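Local coordinates for protein halorhodopsin (Halobacterium salinarum, PDB 2JAG) that probably pumps chloride ions into the cell across the archaeal membrane, using light absorbed by its bound retinal, at residues Ile142-Thr147 with Ala166-Phe171. The protein carries 2 engineered substitutions. Residues are numbered along the deposited sequence; the frame is centred on the assembly and turned at random.
With RET (retinal), chain F.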
loop_
_atom_site.group_PDB
_atom_site.type_symbol
_atom_site.label_atom_id
_atom_site.label_comp_id
_atom_site.label_asym_id
_atom_site.label_seq_id
_atom_site.Cartn_x
_atom_site.Cartn_y
_atom_site.Cartn_z
ATOM N N ILE A 142 -6.499 -6.599 -1.319
ATOM C CA ILE A 142 -5.490 -6.319 -0.300
ATOM C C ILE A 142 -6.033 -6.730 1.073
ATOM O O ILE A 142 -5.319 -7.309 1.881
ATOM C CB ILE A 142 -5.101 -4.818 -0.290
ATOM C CG1 ILE A 142 -4.296 -4.489 -1.558
ATOM C CG2 ILE A 142 -4.284 -4.493 0.960
ATOM C CD1 ILE A 142 -4.043 -3.013 -1.767
ATOM N N GLY A 143 -7.303 -6.440 1.323
ATOM C CA GLY A 143 -7.908 -6.812 2.593
ATOM C C GLY A 143 -7.911 -8.324 2.769
ATOM O O GLY A 143 -7.684 -8.833 3.869
ATOM N N MET A 144 -8.161 -9.044 1.679
ATOM C CA MET A 144 -8.174 -10.507 1.721
ATOM C C MET A 144 -6.803 -11.042 2.139
ATOM O O MET A 144 -6.702 -11.929 2.991
ATOM C CB MET A 144 -8.553 -11.081 0.341
ATOM C CG MET A 144 -8.480 -12.622 0.238
ATOM S SD MET A 144 -8.767 -13.241 -1.467
ATOM C CE MET A 144 -7.186 -12.876 -2.225
ATOM N N CYS A 145 -5.748 -10.491 1.543
ATOM C CA CYS A 145 -4.383 -10.926 1.835
ATOM C C CYS A 145 -3.917 -10.595 3.248
ATOM O O CYS A 145 -3.279 -11.420 3.901
ATOM C CB CYS A 145 -3.399 -10.316 0.821
ATOM S SG CYS A 145 -3.609 -10.914 -0.893
ATOM N N VAL A 146 -4.219 -9.390 3.722
ATOM C CA VAL A 146 -3.787 -9.003 5.061
ATOM C C VAL A 146 -4.551 -9.710 6.181
ATOM O O VAL A 146 -3.980 -9.981 7.234
ATOM C CB VAL A 146 -3.866 -7.469 5.267
ATOM C CG1 VAL A 146 -2.991 -6.771 4.235
ATOM C CG2 VAL A 146 -5.306 -6.985 5.171
ATOM N N THR A 147 -5.829 -10.019 5.969
ATOM C CA THR A 147 -6.575 -10.717 7.013
ATOM C C THR A 147 -6.153 -12.185 7.018
ATOM O O THR A 147 -6.244 -12.868 8.037
ATOM C CB THR A 147 -8.123 -10.569 6.848
ATOM O OG1 THR A 147 -8.523 -10.911 5.514
ATOM C CG2 THR A 147 -8.544 -9.127 7.153
ATOM N N ALA A 166 -12.496 -16.312 8.024
ATOM C CA ALA A 166 -13.845 -16.047 7.539
ATOM C C ALA A 166 -13.968 -14.644 6.924
ATOM O O ALA A 166 -14.629 -14.462 5.897
ATOM C CB ALA A 166 -14.860 -16.211 8.694
ATOM N N ILE A 167 -13.354 -13.648 7.557
ATOM C CA ILE A 167 -13.422 -12.287 7.031
ATOM C C ILE A 167 -12.657 -12.219 5.712
ATOM O O ILE A 167 -13.068 -11.522 4.780
ATOM C CB ILE A 167 -12.821 -11.257 8.015
ATOM C CG1 ILE A 167 -13.707 -11.139 9.253
ATOM C CG2 ILE A 167 -12.717 -9.890 7.351
ATOM C CD1 ILE A 167 -15.097 -10.587 8.955
ATOM N N SER A 168 -11.548 -12.952 5.638
ATOM C CA SER A 168 -10.750 -12.978 4.422
ATOM C C SER A 168 -11.613 -13.552 3.295
ATOM O O SER A 168 -11.569 -13.073 2.163
ATOM C CB SER A 168 -9.505 -13.835 4.632
ATOM O OG SER A 168 -8.661 -13.785 3.496
ATOM N N CYS A 169 -12.404 -14.574 3.617
ATOM C CA CYS A 169 -13.294 -15.192 2.633
ATOM C C CYS A 169 -14.296 -14.170 2.101
ATOM O O CYS A 169 -14.626 -14.176 0.912
ATOM C CB CYS A 169 -14.051 -16.371 3.255
ATOM S SG CYS A 169 -13.060 -17.871 3.434
ATOM N N ALA A 170 -14.780 -13.301 2.988
ATOM C CA ALA A 170 -15.736 -12.264 2.612
ATOM C C ALA A 170 -15.132 -11.302 1.587
ATOM O O ALA A 170 -15.799 -10.923 0.617
ATOM C CB ALA A 170 -16.192 -11.498 3.849
ATOM N N PHE A 171 -13.883 -10.890 1.804
ATOM C CA PHE A 171 -13.213 -9.995 0.857
ATOM C C PHE A 171 -13.062 -10.735 -0.479
ATOM O O PHE A 171 -13.221 -10.150 -1.551
ATOM C CB PHE A 171 -11.823 -9.578 1.376
ATOM C CG PHE A 171 -11.852 -8.469 2.402
ATOM C CD1 PHE A 171 -12.366 -7.213 2.077
ATOM C CD2 PHE A 171 -11.329 -8.668 3.678
ATOM C CE1 PHE A 171 -12.357 -6.164 3.016
ATOM C CE2 PHE A 171 -11.316 -7.626 4.621
ATOM C CZ PHE A 171 -11.831 -6.373 4.285
HETATM C C1 RET F . -6.056 -17.270 2.429
HETATM C C2 RET F . -6.544 -17.736 3.912
HETATM C C3 RET F . -7.923 -17.110 4.380
HETATM C C4 RET F . -9.102 -17.438 3.343
HETATM C C5 RET F . -8.748 -16.933 1.839
HETATM C C6 RET F . -7.324 -16.964 1.324
HETATM C C7 RET F . -7.130 -16.668 -0.168
HETATM C C8 RET F . -6.015 -16.446 -0.922
HETATM C C9 RET F . -5.960 -16.383 -2.392
HETATM C C10 RET F . -4.646 -16.173 -2.881
HETATM C C11 RET F . -4.305 -16.208 -4.261
HETATM C C12 RET F . -3.016 -15.966 -4.792
HETATM C C13 RET F . -2.737 -16.099 -6.278
HETATM C C14 RET F . -1.477 -15.959 -6.827
HETATM C C15 RET F . -0.245 -15.520 -6.330
HETATM C C16 RET F . -5.210 -16.020 2.635
HETATM C C17 RET F . -5.145 -18.449 1.984
HETATM C C18 RET F . -9.977 -16.415 1.038
HETATM C C19 RET F . -7.261 -16.536 -3.313
HETATM C C20 RET F . -3.654 -16.674 -7.205
#
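The Phe171 ring lies flat against the backbone of Gly143, whose CA sits over one ring face in a CH-pi contact, 4.0 Å from the centroid. A CB at Gly143 would probably run into this ring, consistent with glycine allowing the close approach. Thr147 OG1 stands at the ring edge near its plane, and Met144 CB packs on Phe171 CB at 3.7 Å. With chi1 at 51°, OG1 tucks back over its own backbone and Thr147 donates to Gly143 O within its own helix; its backbone N reaches the same oxygen from the opposite face of the carbonyl plane. Helices 131-153 and 158-180 are consecutive in the seven-helix rhodopsin fold, and the axes of segments 142-147 and 166-171 run antiparallel and come within 7.9 Å. Ser168 ties them together, its OG donating to Met144 O at 2.7 Å, tilted 22° from the carbonyl plane; Ser168 OG also lies 3.5 Å from retinal C3, an atom of the ionone ring. Met144 extends past Ser168, then bends at chi3 to bring its CE against the polyene, 3.7 Å from retinal C9. An alanine in place of Met144 would probably leave the polyene around C9 without this packing and the chromophore less firmly positioned. Phe171 also packs on Met68 of a neighbouring subunit, and Thr147 and Ile167 both meet Ser75 of that subunit.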